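Local atomic coordinates of glycosyl hydrolase family 26 (Bacteroides ovatus, PDB entry 4ZXO), a protein that is a beta-mannanase that hydrolyses beta-1,4-mannosidic linkages, contributing to the breakdown of galactomannan by this bacterium. Residues A14-L19 / I228-G233; I98-H103 / D144-L149; M190-L195 / V203-S208. All blocks are in the same frame, centred on the assembly; numbering follows the deposited sequence.

Interaction 1: A14-L19 / I228-G233; sequences ALLQNL and IIDVLG
Helix residues Leu-16 and Leu-19 face residues 228-233, the two backbones coming closest at Leu-16 and Asp-230, whose CA atoms are 7.8 Å apart. That spacing rules out direct main-chain pairing, and side chains bridge it. Leu-16 holds CG anti to its own N (chi1 -176°), which carries the isobutyl group across to Asp-230. Its CD1 then lies 4.0 Å from the main-chain O of Asp-230, while CD2 comes to 4.3 Å from OD1 of the same residue. One turn on, Leu-19 sends CD1 to within 4.3 Å of Val-231 CG2, an apolar pair inside the protein. The carboxylate of Asp-230 has its main polar partner elsewhere: OD2 accepts from Leu-205 N and is thereby tied to the neighbouring strand, whereas OD1 and the main-chain O are what Leu-16 meets. Leu-15 and Leu-19 also reach Met-97, and Leu-15 reaches Leu-204, so helix 10-19 lies across the N-terminal ends of several barrel strands. With just 122 Å² buried over both sides and every cross-contact at or beyond 4.0 Å, the chemistry is that of light van der Waals packing, apolar at Leu-19 and mixed at Leu-16.

Interaction 2: I98-H103 / D144-L149; sequences ISLSWH and DFLLSL
This is a buried, wholly apolar strand-to-helix contact on the outer wall of the barrel, where Leu-100 of strand 97-101 meets Phe-145 and Leu-146 of helix 132-147 and Leu-149 just beyond it. The evidence is one methyl with three neighbours. Leu-100 CD1 lies 3.6 Å from Leu-146 CD2, 4.3 Å from Leu-149 CD1 and 4.5 Å from Phe-145 CE2. The side chains of Leu-100 and Leu-146 come from opposing directions and meet methyl to methyl, their CG atoms staying back. Phe-145 presents the edge of its ring, Leu-100 CD1 sitting near the ring plane and not over a face. The turn behind these side chains is held by polar bonds: Ser-148 OG donates to Phe-145 O at 2.7 Å, in the carbonyl plane on a lone pair, with a C=O...OG angle of 131°. Ser-148 N also binds that oxygen, and Arg-85 bonds to the serine hydroxyl. Val-159 of the next strand touches both Leu-100 and Leu-149, closing the apolar cluster. Ser-99 and Ser-101, alternating with Leu-100, instead bond to Val-160 O and Asp-64. Parallel strands 97-101 and 159-162, with helix 132-147 between them in sequence, form a beta-alpha-beta crossover, the building pattern of the TIM barrel.

Interaction 3: M190-L195 / V203-S208; sequences MTNDRL and VLLAYS
Leu-205 touches helix 181-197 through both of its methyls, each with a different partner. CD1 meets the amide oxygen of Asn-192, OD1, at 4.0 Å, and CD2 meets Leu-195 CD1 at 4.2 Å. The first is a polar atom resting against a methyl, the second an ordinary apolar pair, and 145 Å² is buried in all. Asn-192 reaches the strand because its CG stands anti to the backbone N (chi1 -179°): although its CB leaves the helix at an angle to the strand, this torsion brings OD1 over to Leu-205, and the line of the side chain runs at a slant to that of Leu-205. The CB of Leu-195, one turn on, points toward the strand. The backbones stay well apart, with CA of Asn-192 8.6 Å from CA of Leu-205 and CA of Leu-195 8.5 Å from CA of Val-203, so the helix spans two alternate residues of the strand.

A second shell surrounds the contact. The side chain of Leu-205 is flanked by Phe-161 and by Ile-228, which also touches Asn-192. On the helix, Thr-191 OG1 is bonded to Leu-187 O, one turn back, and to Trp-164 NE1 beside it. The helix's other flank turns to helix 132-147, where Met-190 packs on Met-135 and Leu-136 and Arg-194 forms a salt bridge with Asp-140. Strand 203-207 runs parallel between strands 159-162 and 231-235. Its Leu-205 faces helix 181-197, whereas the adjacent Leu-204 packs against helix 10-19, which places the contact on the outer layer of the barrel.

Overall arrangement
All three contacts tie helices to one closed parallel sheet, consistent with the TIM-barrel clan of the family. Interaction 1 spans a loop that encloses the other two, which follow in series as interaction 2 and then interaction 3. Centres of interactions 1 and 3 are about 12 Å apart, and they touch through neighbouring strands: Asp-230 N lies 2.8 Å from Leu-205 O, a probable hydrogen bond. Interactions 2 and 3, about 11 Å apart between centres, meet where Leu-146 packs on Val-203 and Leu-195. Interactions 1 and 2 do not touch; their centres are about 16 Å apart and their nearest atoms about 6 Å. Helices thus lie against the barrel's outer wall (2, 3) and near its strands' N-terminal ends (1).

Interaction 1: A14-L19 / I228-G233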
ATOM      1  N   ALA A  14     -16.865   0.107   7.171  1.00 13.92           N
ATOM      2  CA  ALA A  14     -16.773   1.513   7.513  1.00 13.69           C
ATOM      3  C   ALA A  14     -15.509   2.107   6.894  1.00 13.01           C
ATOM      4  O   ALA A  14     -15.557   3.243   6.367  1.00 13.95           O
ATOM      5  CB  ALA A  14     -16.755   1.705   8.978  1.00 12.38           C
ATOM      6  N   LEU A  15     -14.369   1.392   6.949  1.00 11.97           N
ATOM      7  CA  LEU A  15     -13.184   1.947   6.315  1.00  9.94           C
ATOM      8  C   LEU A  15     -13.416   2.219   4.853  1.00 10.49           C
ATOM      9  O   LEU A  15     -13.044   3.302   4.372  1.00 11.28           O
ATOM     10  CB  LEU A  15     -12.003   0.992   6.505  1.00  8.82           C
ATOM     11  CG  LEU A  15     -10.704   1.370   5.740  1.00  9.32           C
ATOM     12  CD1 LEU A  15     -10.226   2.767   6.221  1.00 10.67           C
ATOM     13  CD2 LEU A  15      -9.609   0.348   5.960  1.00  9.85           C
ATOM     14  N   LEU A  16     -13.986   1.236   4.137  1.00 10.42           N
ATOM     15  CA  LEU A  16     -14.244   1.427   2.706  1.00 11.07           C
ATOM     16  C   LEU A  16     -15.160   2.602   2.451  1.00 11.24           C
ATOM     17  O   LEU A  16     -14.899   3.418   1.567  1.00 12.05           O
ATOM     18  CB  LEU A  16     -14.848   0.180   2.077  1.00 11.73           C
ATOM     19  CG  LEU A  16     -15.071   0.226   0.576  1.00 12.91           C
ATOM     20  CD1 LEU A  16     -13.762   0.577  -0.177  1.00 12.78           C
ATOM     21  CD2 LEU A  16     -15.549  -1.138   0.228  1.00 15.24           C
ATOM     22  N   GLN A  17     -16.235   2.712   3.252  1.00 11.61           N
ATOM     23  CA  GLN A  17     -17.149   3.827   3.037  1.00 14.64           C
ATOM     24  C   GLN A  17     -16.442   5.173   3.303  1.00 13.52           C
ATOM     25  O   GLN A  17     -16.669   6.125   2.589  1.00 14.06           O
ATOM     26  CB  GLN A  17     -18.425   3.654   3.890  1.00 20.20           C
ATOM     27  CG  GLN A  17     -19.353   2.513   3.378  1.00 25.96           C
ATOM     28  CD  GLN A  17     -19.690   2.506   1.827  1.00 30.45           C
ATOM     29  OE1 GLN A  17     -19.507   1.485   1.140  1.00 34.14           O
ATOM     30  NE2 GLN A  17     -20.122   3.629   1.298  1.00 30.64           N
ATOM     31  N   ASN A  18     -15.508   5.228   4.258  1.00 14.11           N
ATOM     32  CA  ASN A  18     -14.803   6.471   4.504  1.00 13.79           C
ATOM     33  C   ASN A  18     -13.763   6.756   3.411  1.00 13.68           C
ATOM     34  O   ASN A  18     -13.592   7.927   3.009  1.00 14.95           O
ATOM     35  CB  ASN A  18     -14.205   6.434   5.929  1.00 16.29           C
ATOM     36  CG  ASN A  18     -15.283   6.724   6.982  1.00 18.82           C
ATOM     37  OD1 ASN A  18     -15.896   7.794   6.932  1.00 22.22           O
ATOM     38  ND2 ASN A  18     -15.586   5.778   7.828  1.00 18.12           N
ATOM     39  N   LEU A  19     -13.126   5.716   2.858  1.00 11.70           N
ATOM     40  CA  LEU A  19     -12.232   5.939   1.700  1.00 12.41           C
ATOM     41  C   LEU A  19     -13.017   6.516   0.532  1.00 12.91           C
ATOM     42  O   LEU A  19     -12.519   7.381  -0.209  1.00 13.90           O
ATOM     43  CB  LEU A  19     -11.554   4.633   1.284  1.00 13.25           C
ATOM     44  CG  LEU A  19     -10.573   4.095   2.339  1.00 14.02           C
ATOM     45  CD1 LEU A  19      -9.917   2.782   1.845  1.00 14.41           C
ATOM     46  CD2 LEU A  19      -9.497   5.130   2.686  1.00 14.78           C
ATOM     47  N   ILE A 228     -13.469  -8.327  -6.769  1.00 12.88           N
ATOM     48  CA  ILE A 228     -12.247  -8.663  -6.037  1.00 12.96           C
ATOM     49  C   ILE A 228     -11.585  -7.396  -5.505  1.00 10.89           C
ATOM     50  O   ILE A 228     -11.175  -7.344  -4.342  1.00 11.63           O
ATOM     51  CB  ILE A 228     -11.270  -9.459  -6.960  1.00 14.00           C
ATOM     52  CG1 ILE A 228     -11.869 -10.853  -7.220  1.00 17.03           C
ATOM     53  CG2 ILE A 228      -9.897  -9.579  -6.333  1.00 15.96           C
ATOM     54  CD1 ILE A 228     -11.127 -11.650  -8.248  1.00 19.37           C
ATOM     55  N   ILE A 229     -11.462  -6.378  -6.359  1.00  9.99           N
ATOM     56  CA  ILE A 229     -10.680  -5.187  -6.020  1.00  9.16           C
ATOM     57  C   ILE A 229     -11.576  -4.162  -5.338  1.00  9.23           C
ATOM     58  O   ILE A 229     -12.709  -3.935  -5.753  1.00 10.93           O
ATOM     59  CB  ILE A 229     -10.036  -4.562  -7.270  1.00  8.31           C
ATOM     60  CG1 ILE A 229      -9.031  -5.566  -7.921  1.00  9.24           C
ATOM     61  CG2 ILE A 229      -9.317  -3.242  -6.893  1.00  9.30           C
ATOM     62  CD1 ILE A 229      -7.861  -6.004  -6.945  1.00 10.68           C
ATOM     63  N   ASP A 230     -11.058  -3.557  -4.283  1.00  8.46           N
ATOM     64  CA  ASP A 230     -11.759  -2.476  -3.561  1.00  9.72           C
ATOM     65  C   ASP A 230     -11.153  -1.088  -3.777  1.00 10.53           C
ATOM     66  O   ASP A 230     -11.871  -0.091  -3.667  1.00 11.20           O
ATOM     67  CB  ASP A 230     -11.757  -2.773  -2.057  1.00  9.78           C
ATOM     68  CG  ASP A 230     -12.402  -4.067  -1.769  1.00 10.90           C
ATOM     69  OD1 ASP A 230     -13.601  -4.189  -2.063  1.00 12.59           O
ATOM     70  OD2 ASP A 230     -11.746  -4.993  -1.302  1.00 10.39           O
ATOM     71  N   VAL A 231      -9.843  -1.015  -4.051  1.00  9.61           N
ATOM     72  CA  VAL A 231      -9.153   0.285  -4.151  1.00  7.89           C
ATOM     73  C   VAL A 231      -8.305   0.277  -5.408  1.00  7.24           C
ATOM     74  O   VAL A 231      -7.540  -0.676  -5.625  1.00  7.86           O
ATOM     75  CB  VAL A 231      -8.230   0.530  -2.944  1.00  9.26           C
ATOM     76  CG1 VAL A 231      -7.421   1.855  -3.130  1.00 10.69           C
ATOM     77  CG2 VAL A 231      -9.051   0.481  -1.630  1.00  9.82           C
ATOM     78  N   LEU A 232      -8.428   1.304  -6.232  1.00  7.40           N
ATOM     79  CA  LEU A 232      -7.594   1.441  -7.438  1.00  7.59           C
ATOM     80  C   LEU A 232      -6.388   2.329  -7.104  1.00  8.48           C
ATOM     81  O   LEU A 232      -6.561   3.502  -6.747  1.00 10.27           O
ATOM     82  CB  LEU A 232      -8.400   2.047  -8.604  1.00  7.97           C
ATOM     83  CG  LEU A 232      -9.582   1.188  -9.032  1.00  9.71           C
ATOM     84  CD1 LEU A 232     -10.357   1.924 -10.172  1.00  9.88           C
ATOM     85  CD2 LEU A 232      -9.152  -0.240  -9.433  1.00  9.87           C
ATOM     86  N   GLY A 233      -5.188   1.779  -7.209  1.00  7.90           N
ATOM     87  CA  GLY A 233      -4.000   2.546  -6.875  1.00  6.67           C
ATOM     88  C   GLY A 233      -3.010   2.612  -8.014  1.00  6.40           C
ATOM     89  O   GLY A 233      -3.197   2.035  -9.110  1.00  6.60           O
TER

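Interaction 2: I98-H103 / D144-L149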
ATOM      1  N   ILE A  98      -4.166   1.098   8.074  1.00  7.30           N
ATOM      2  CA  ILE A  98      -3.052   0.216   7.770  1.00  7.29           C
ATOM      3  C   ILE A  98      -3.140  -0.381   6.394  1.00  6.55           C
ATOM      4  O   ILE A  98      -4.189  -0.798   5.979  1.00  8.34           O
ATOM      5  CB  ILE A  98      -2.975  -0.948   8.815  1.00  7.86           C
ATOM      6  CG1 ILE A  98      -2.763  -0.415  10.233  1.00  9.00           C
ATOM      7  CG2 ILE A  98      -1.874  -2.002   8.441  1.00  7.86           C
ATOM      8  CD1 ILE A  98      -4.051  -0.195  11.027  1.00 10.18           C
ATOM      9  N   SER A  99      -2.012  -0.394   5.677  1.00  6.39           N
ATOM     10  CA  SER A  99      -1.935  -1.134   4.428  1.00  6.57           C
ATOM     11  C   SER A  99      -0.777  -2.115   4.481  1.00  6.96           C
ATOM     12  O   SER A  99       0.217  -1.877   5.187  1.00  8.23           O
ATOM     13  CB  SER A  99      -1.762  -0.176   3.238  1.00  6.26           C
ATOM     14  OG  SER A  99      -1.763  -0.922   2.015  1.00  8.34           O
ATOM     15  N   LEU A 100      -0.908  -3.253   3.813  1.00  5.97           N
ATOM     16  CA  LEU A 100       0.176  -4.257   3.793  1.00  6.29           C
ATOM     17  C   LEU A 100       0.495  -4.635   2.358  1.00  6.20           C
ATOM     18  O   LEU A 100      -0.449  -4.967   1.595  1.00  7.58           O
ATOM     19  CB  LEU A 100      -0.240  -5.528   4.552  1.00  6.74           C
ATOM     20  CG  LEU A 100      -0.473  -5.237   6.034  1.00  8.03           C
ATOM     21  CD1 LEU A 100      -1.115  -6.482   6.668  1.00 10.18           C
ATOM     22  CD2 LEU A 100       0.833  -4.934   6.773  1.00  8.94           C
ATOM     23  N   SER A 101       1.762  -4.569   1.990  1.00  6.15           N
ATOM     24  CA  SER A 101       2.192  -5.112   0.718  1.00  6.07           C
ATOM     25  C   SER A 101       2.828  -6.487   0.941  1.00  6.84           C
ATOM     26  O   SER A 101       2.968  -6.931   2.086  1.00  6.57           O
ATOM     27  CB  SER A 101       3.171  -4.155   0.026  1.00  7.59           C
ATOM     28  OG  SER A 101       4.136  -3.705   0.950  1.00  8.86           O
ATOM     29  N   TRP A 102       3.193  -7.169  -0.138  1.00  6.44           N
ATOM     30  CA  TRP A 102       3.687  -8.545  -0.009  1.00  6.45           C
ATOM     31  C   TRP A 102       4.750  -8.800  -1.051  1.00  6.92           C
ATOM     32  O   TRP A 102       4.440  -9.286  -2.173  1.00  7.71           O
ATOM     33  CB  TRP A 102       2.511  -9.558  -0.201  1.00  6.63           C
ATOM     34  CG  TRP A 102       2.857 -10.971   0.187  1.00  6.58           C
ATOM     35  CD1 TRP A 102       3.876 -11.393   1.016  1.00  6.26           C
ATOM     36  CD2 TRP A 102       2.155 -12.144  -0.219  1.00  6.75           C
ATOM     37  NE1 TRP A 102       3.851 -12.774   1.116  1.00  6.99           N
ATOM     38  CE2 TRP A 102       2.813 -13.254   0.366  1.00  7.00           C
ATOM     39  CE3 TRP A 102       1.061 -12.362  -1.056  1.00  7.56           C
ATOM     40  CZ2 TRP A 102       2.402 -14.578   0.165  1.00  8.79           C
ATOM     41  CZ3 TRP A 102       0.623 -13.688  -1.249  1.00  9.37           C
ATOM     42  CH2 TRP A 102       1.297 -14.797  -0.623  1.00  9.02           C
ATOM     43  N   HIS A 103       5.998  -8.493  -0.697  1.00  7.04           N
ATOM     44  CA  HIS A 103       7.088  -8.842  -1.606  1.00  7.23           C
ATOM     45  C   HIS A 103       7.441 -10.341  -1.405  1.00  7.00           C
ATOM     46  O   HIS A 103       8.452 -10.718  -0.743  1.00  7.65           O
ATOM     47  CB  HIS A 103       8.311  -7.940  -1.363  1.00  8.65           C
ATOM     48  CG  HIS A 103       8.158  -6.563  -1.914  1.00  8.32           C
ATOM     49  ND1 HIS A 103       7.423  -5.573  -1.285  1.00  9.03           N
ATOM     50  CD2 HIS A 103       8.722  -5.983  -2.998  1.00  9.98           C
ATOM     51  CE1 HIS A 103       7.535  -4.445  -1.978  1.00  9.60           C
ATOM     52  NE2 HIS A 103       8.307  -4.672  -3.027  1.00 10.12           N
ATOM     53  N   ASP A 144      -3.522 -16.247   7.927  1.00 12.73           N
ATOM     54  CA  ASP A 144      -3.391 -16.424   9.373  1.00 13.98           C
ATOM     55  C   ASP A 144      -2.805 -15.179  10.074  1.00 14.25           C
ATOM     56  O   ASP A 144      -3.258 -14.815  11.184  1.00 15.90           O
ATOM     57  CB  ASP A 144      -2.497 -17.611   9.681  1.00 16.43           C
ATOM     58  CG  ASP A 144      -3.155 -18.939   9.399  1.00 18.83           C
ATOM     59  OD1 ASP A 144      -4.403 -18.993   9.302  1.00 18.04           O
ATOM     60  OD2 ASP A 144      -2.405 -19.924   9.278  1.00 21.76           O
ATOM     61  N   PHE A 145      -1.852 -14.493   9.420  1.00 12.93           N
ATOM     62  CA  PHE A 145      -1.354 -13.255   9.995  1.00 11.91           C
ATOM     63  C   PHE A 145      -2.465 -12.201  10.053  1.00 11.17           C
ATOM     64  O   PHE A 145      -2.649 -11.534  11.065  1.00 12.23           O
ATOM     65  CB  PHE A 145      -0.171 -12.721   9.217  1.00 11.91           C
ATOM     66  CG  PHE A 145       0.387 -11.485   9.833  1.00 12.16           C
ATOM     67  CD1 PHE A 145       1.200 -11.562  10.933  1.00 14.14           C
ATOM     68  CD2 PHE A 145       0.091 -10.239   9.328  1.00 11.98           C
ATOM     69  CE1 PHE A 145       1.717 -10.396  11.519  1.00 14.27           C
ATOM     70  CE2 PHE A 145       0.610  -9.067   9.905  1.00 11.89           C
ATOM     71  CZ  PHE A 145       1.411  -9.164  11.004  1.00 13.51           C
ATOM     72  N   LEU A 146      -3.202 -12.039   8.968  1.00 11.39           N
ATOM     73  CA  LEU A 146      -4.284 -11.056   8.937  1.00 11.09           C
ATOM     74  C   LEU A 146      -5.339 -11.299  10.033  1.00 12.20           C
ATOM     75  O   LEU A 146      -5.890 -10.359  10.616  1.00 12.78           O
ATOM     76  CB  LEU A 146      -4.945 -11.066   7.555  1.00 11.40           C
ATOM     77  CG  LEU A 146      -4.002 -10.562   6.428  1.00 11.75           C
ATOM     78  CD1 LEU A 146      -4.664 -10.644   5.058  1.00 13.09           C
ATOM     79  CD2 LEU A 146      -3.486  -9.134   6.673  1.00 14.76           C
ATOM     80  N   LEU A 147      -5.637 -12.569  10.270  1.00 12.63           N
ATOM     81  CA  LEU A 147      -6.622 -12.918  11.303  1.00 13.82           C
ATOM     82  C   LEU A 147      -6.104 -12.636  12.725  1.00 14.07           C
ATOM     83  O   LEU A 147      -6.881 -12.621  13.698  1.00 16.39           O
ATOM     84  CB  LEU A 147      -7.006 -14.384  11.166  1.00 16.32           C
ATOM     85  CG  LEU A 147      -7.835 -14.621   9.905  1.00 19.18           C
ATOM     86  CD1 LEU A 147      -7.921 -16.107   9.590  1.00 20.48           C
ATOM     87  CD2 LEU A 147      -9.210 -14.035  10.122  1.00 19.53           C
ATOM     88  N   SER A 148      -4.802 -12.483  12.871  1.00 14.59           N
ATOM     89  CA  SER A 148      -4.207 -12.227  14.183  1.00 14.61           C
ATOM     90  C   SER A 148      -4.186 -10.731  14.499  1.00 14.65           C
ATOM     91  O   SER A 148      -3.856 -10.345  15.633  1.00 16.23           O
ATOM     92  CB  SER A 148      -2.770 -12.775  14.243  1.00 15.57           C
ATOM     93  OG  SER A 148      -1.843 -11.905  13.590  1.00 14.28           O
ATOM     94  N   LEU A 149      -4.556  -9.904  13.524  1.00 14.58           N
ATOM     95  CA  LEU A 149      -4.605  -8.468  13.738  1.00 14.24           C
ATOM     96  C   LEU A 149      -5.918  -8.099  14.441  1.00 15.15           C
ATOM     97  O   LEU A 149      -6.940  -7.840  13.787  1.00 15.31           O
ATOM     98  CB  LEU A 149      -4.456  -7.727  12.407  1.00 12.20           C
ATOM     99  CG  LEU A 149      -3.199  -8.132  11.656  1.00 11.68           C
ATOM    100  CD1 LEU A 149      -3.183  -7.385  10.312  1.00 12.40           C
ATOM    101  CD2 LEU A 149      -1.979  -7.801  12.438  1.00 11.22           C
TER

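Interaction 3: M190-L195 / V203-S208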
ATOM      1  N   MET A 190      -7.050 -16.728  -6.839  1.00 14.43           N
ATOM      2  CA  MET A 190      -6.533 -17.638  -5.784  1.00 13.31           C
ATOM      3  C   MET A 190      -6.357 -16.934  -4.460  1.00 12.79           C
ATOM      4  O   MET A 190      -6.697 -17.450  -3.410  1.00 13.85           O
ATOM      5  CB  MET A 190      -5.176 -18.244  -6.178  1.00 15.13           C
ATOM      6  CG  MET A 190      -5.260 -19.248  -7.271  1.00 17.73           C
ATOM      7  SD  MET A 190      -3.633 -19.552  -8.035  1.00 21.51           S
ATOM      8  CE  MET A 190      -2.655 -20.078  -6.641  1.00 20.62           C
ATOM      9  N   THR A 191      -5.802 -15.722  -4.504  1.00 12.55           N
ATOM     10  CA  THR A 191      -5.613 -14.968  -3.259  1.00 11.46           C
ATOM     11  C   THR A 191      -6.950 -14.671  -2.593  1.00 12.59           C
ATOM     12  O   THR A 191      -7.140 -14.918  -1.400  1.00 13.18           O
ATOM     13  CB  THR A 191      -4.889 -13.668  -3.568  1.00 11.71           C
ATOM     14  OG1 THR A 191      -3.628 -13.953  -4.223  1.00 11.62           O
ATOM     15  CG2 THR A 191      -4.646 -12.814  -2.283  1.00 11.50           C
ATOM     16  N   ASN A 192      -7.877 -14.140  -3.377  1.00 12.51           N
ATOM     17  CA  ASN A 192      -9.188 -13.804  -2.805  1.00 12.72           C
ATOM     18  C   ASN A 192      -9.877 -15.045  -2.299  1.00 13.72           C
ATOM     19  O   ASN A 192     -10.472 -15.031  -1.218  1.00 14.37           O
ATOM     20  CB  ASN A 192     -10.025 -13.103  -3.851  1.00 14.60           C
ATOM     21  CG  ASN A 192     -11.372 -12.710  -3.340  1.00 17.60           C
ATOM     22  OD1 ASN A 192     -11.490 -11.889  -2.423  1.00 18.88           O
ATOM     23  ND2 ASN A 192     -12.420 -13.273  -3.952  1.00 19.60           N
ATOM     24  N   ASP A 193      -9.770 -16.152  -3.041  1.00 15.89           N
ATOM     25  CA  ASP A 193     -10.459 -17.374  -2.605  1.00 18.14           C
ATOM     26  C   ASP A 193      -9.943 -17.877  -1.266  1.00 16.56           C
ATOM     27  O   ASP A 193     -10.711 -18.284  -0.378  1.00 15.36           O
ATOM     28  CB  ASP A 193     -10.310 -18.480  -3.657  1.00 22.05           C
ATOM     29  CG  ASP A 193     -11.113 -18.196  -4.927  1.00 27.02           C
ATOM     30  OD1 ASP A 193     -11.976 -17.281  -4.924  1.00 28.29           O
ATOM     31  OD2 ASP A 193     -10.856 -18.894  -5.939  1.00 29.99           O
ATOM     32  N   ARG A 194      -8.629 -17.863  -1.114  1.00 15.48           N
ATOM     33  CA  ARG A 194      -8.095 -18.395   0.122  1.00 16.41           C
ATOM     34  C   ARG A 194      -8.416 -17.450   1.273  1.00 15.82           C
ATOM     35  O   ARG A 194      -8.763 -17.899   2.402  1.00 16.84           O
ATOM     36  CB  ARG A 194      -6.577 -18.635   0.066  1.00 16.32           C
ATOM     37  CG  ARG A 194      -6.093 -19.635  -0.903  1.00 15.24           C
ATOM     38  CD  ARG A 194      -6.819 -20.955  -0.769  1.00 15.00           C
ATOM     39  NE  ARG A 194      -6.414 -21.684   0.417  1.00 15.40           N
ATOM     40  CZ  ARG A 194      -6.983 -22.843   0.765  1.00 17.12           C
ATOM     41  NH1 ARG A 194      -7.949 -23.381   0.014  1.00 17.89           N
ATOM     42  NH2 ARG A 194      -6.610 -23.467   1.879  1.00 18.03           N
ATOM     43  N   LEU A 195      -8.337 -16.137   1.022  1.00 15.15           N
ATOM     44  CA  LEU A 195      -8.690 -15.251   2.115  1.00 15.86           C
ATOM     45  C   LEU A 195     -10.131 -15.477   2.531  1.00 16.37           C
ATOM     46  O   LEU A 195     -10.466 -15.519   3.726  1.00 16.51           O
ATOM     47  CB  LEU A 195      -8.473 -13.800   1.699  1.00 15.07           C
ATOM     48  CG  LEU A 195      -7.023 -13.411   1.428  1.00 15.17           C
ATOM     49  CD1 LEU A 195      -6.982 -11.965   0.876  1.00 16.10           C
ATOM     50  CD2 LEU A 195      -6.225 -13.436   2.709  1.00 17.13           C
ATOM     51  N   VAL A 203     -10.168  -7.492   5.206  1.00 11.06           N
ATOM     52  CA  VAL A 203      -9.292  -7.028   4.157  0.50 11.30           C
ATOM     53  C   VAL A 203     -10.028  -6.302   3.031  1.00 10.96           C
ATOM     54  O   VAL A 203     -11.072  -6.767   2.570  1.00 12.22           O
ATOM     55  CB  VAL A 203      -8.504  -8.209   3.588  0.50 11.83           C
ATOM     56  CG1 VAL A 203      -7.541  -7.750   2.521  0.50 10.94           C
ATOM     57  CG2 VAL A 203      -7.730  -8.839   4.696  0.50 13.13           C
ATOM     58  N   LEU A 204      -9.453  -5.183   2.615  1.00 10.26           N
ATOM     59  CA  LEU A 204      -9.800  -4.509   1.362  1.00 10.22           C
ATOM     60  C   LEU A 204      -8.639  -4.762   0.418  1.00  9.42           C
ATOM     61  O   LEU A 204      -7.500  -4.627   0.835  1.00 11.32           O
ATOM     62  CB  LEU A 204      -9.964  -3.006   1.545  1.00 10.92           C
ATOM     63  CG  LEU A 204     -11.082  -2.687   2.551  1.00 12.59           C
ATOM     64  CD1 LEU A 204     -11.175  -1.200   2.764  1.00 13.49           C
ATOM     65  CD2 LEU A 204     -12.411  -3.243   2.048  1.00 13.63           C
ATOM     66  N   LEU A 205      -8.902  -5.073  -0.837  1.00  8.66           N
ATOM     67  CA  LEU A 205      -7.798  -5.367  -1.771  1.00  7.47           C
ATOM     68  C   LEU A 205      -7.492  -4.193  -2.679  1.00  7.37           C
ATOM     69  O   LEU A 205      -8.406  -3.609  -3.264  1.00  8.25           O
ATOM     70  CB  LEU A 205      -8.164  -6.611  -2.638  1.00  8.51           C
ATOM     71  CG  LEU A 205      -8.231  -7.893  -1.823  1.00  9.70           C
ATOM     72  CD1 LEU A 205      -8.660  -9.058  -2.738  1.00 10.78           C
ATOM     73  CD2 LEU A 205      -6.897  -8.219  -1.092  1.00 10.75           C
ATOM     74  N   ALA A 206      -6.217  -3.847  -2.844  1.00  6.76           N
ATOM     75  CA  ALA A 206      -5.837  -2.710  -3.693  1.00  5.87           C
ATOM     76  C   ALA A 206      -4.994  -3.200  -4.874  1.00  6.30           C
ATOM     77  O   ALA A 206      -4.045  -4.005  -4.708  1.00  7.67           O
ATOM     78  CB  ALA A 206      -5.017  -1.653  -2.877  1.00  6.55           C
ATOM     79  N   TYR A 207      -5.341  -2.668  -6.029  1.00  5.62           N
ATOM     80  CA  TYR A 207      -4.690  -2.923  -7.301  1.00  6.52           C
ATOM     81  C   TYR A 207      -3.726  -1.787  -7.571  1.00  7.75           C
ATOM     82  O   TYR A 207      -4.106  -0.624  -7.370  1.00  9.39           O
ATOM     83  CB  TYR A 207      -5.792  -2.990  -8.352  1.00  7.50           C
ATOM     84  CG  TYR A 207      -5.464  -3.235  -9.799  1.00  7.33           C
ATOM     85  CD1 TYR A 207      -5.161  -4.528 -10.257  1.00  8.65           C
ATOM     86  CD2 TYR A 207      -5.595  -2.196 -10.746  1.00  7.75           C
ATOM     87  CE1 TYR A 207      -4.951  -4.778 -11.616  1.00  8.16           C
ATOM     88  CE2 TYR A 207      -5.381  -2.421 -12.100  1.00  8.84           C
ATOM     89  CZ  TYR A 207      -5.099  -3.738 -12.542  1.00  7.75           C
ATOM     90  OH  TYR A 207      -4.868  -4.036 -13.859  1.00  9.17           O
ATOM     91  N   SER A 208      -2.475  -2.057  -7.980  1.00  6.79           N
ATOM     92  CA  SER A 208      -1.483  -0.947  -7.973  1.00  5.92           C
ATOM     93  C   SER A 208      -0.334  -1.093  -8.980  1.00  6.47           C
ATOM     94  O   SER A 208       0.840  -1.213  -8.608  1.00  7.71           O
ATOM     95  CB  SER A 208      -0.919  -0.750  -6.530  1.00  7.77           C
ATOM     96  OG  SER A 208      -0.226  -1.887  -6.027  1.00  8.41           O
TER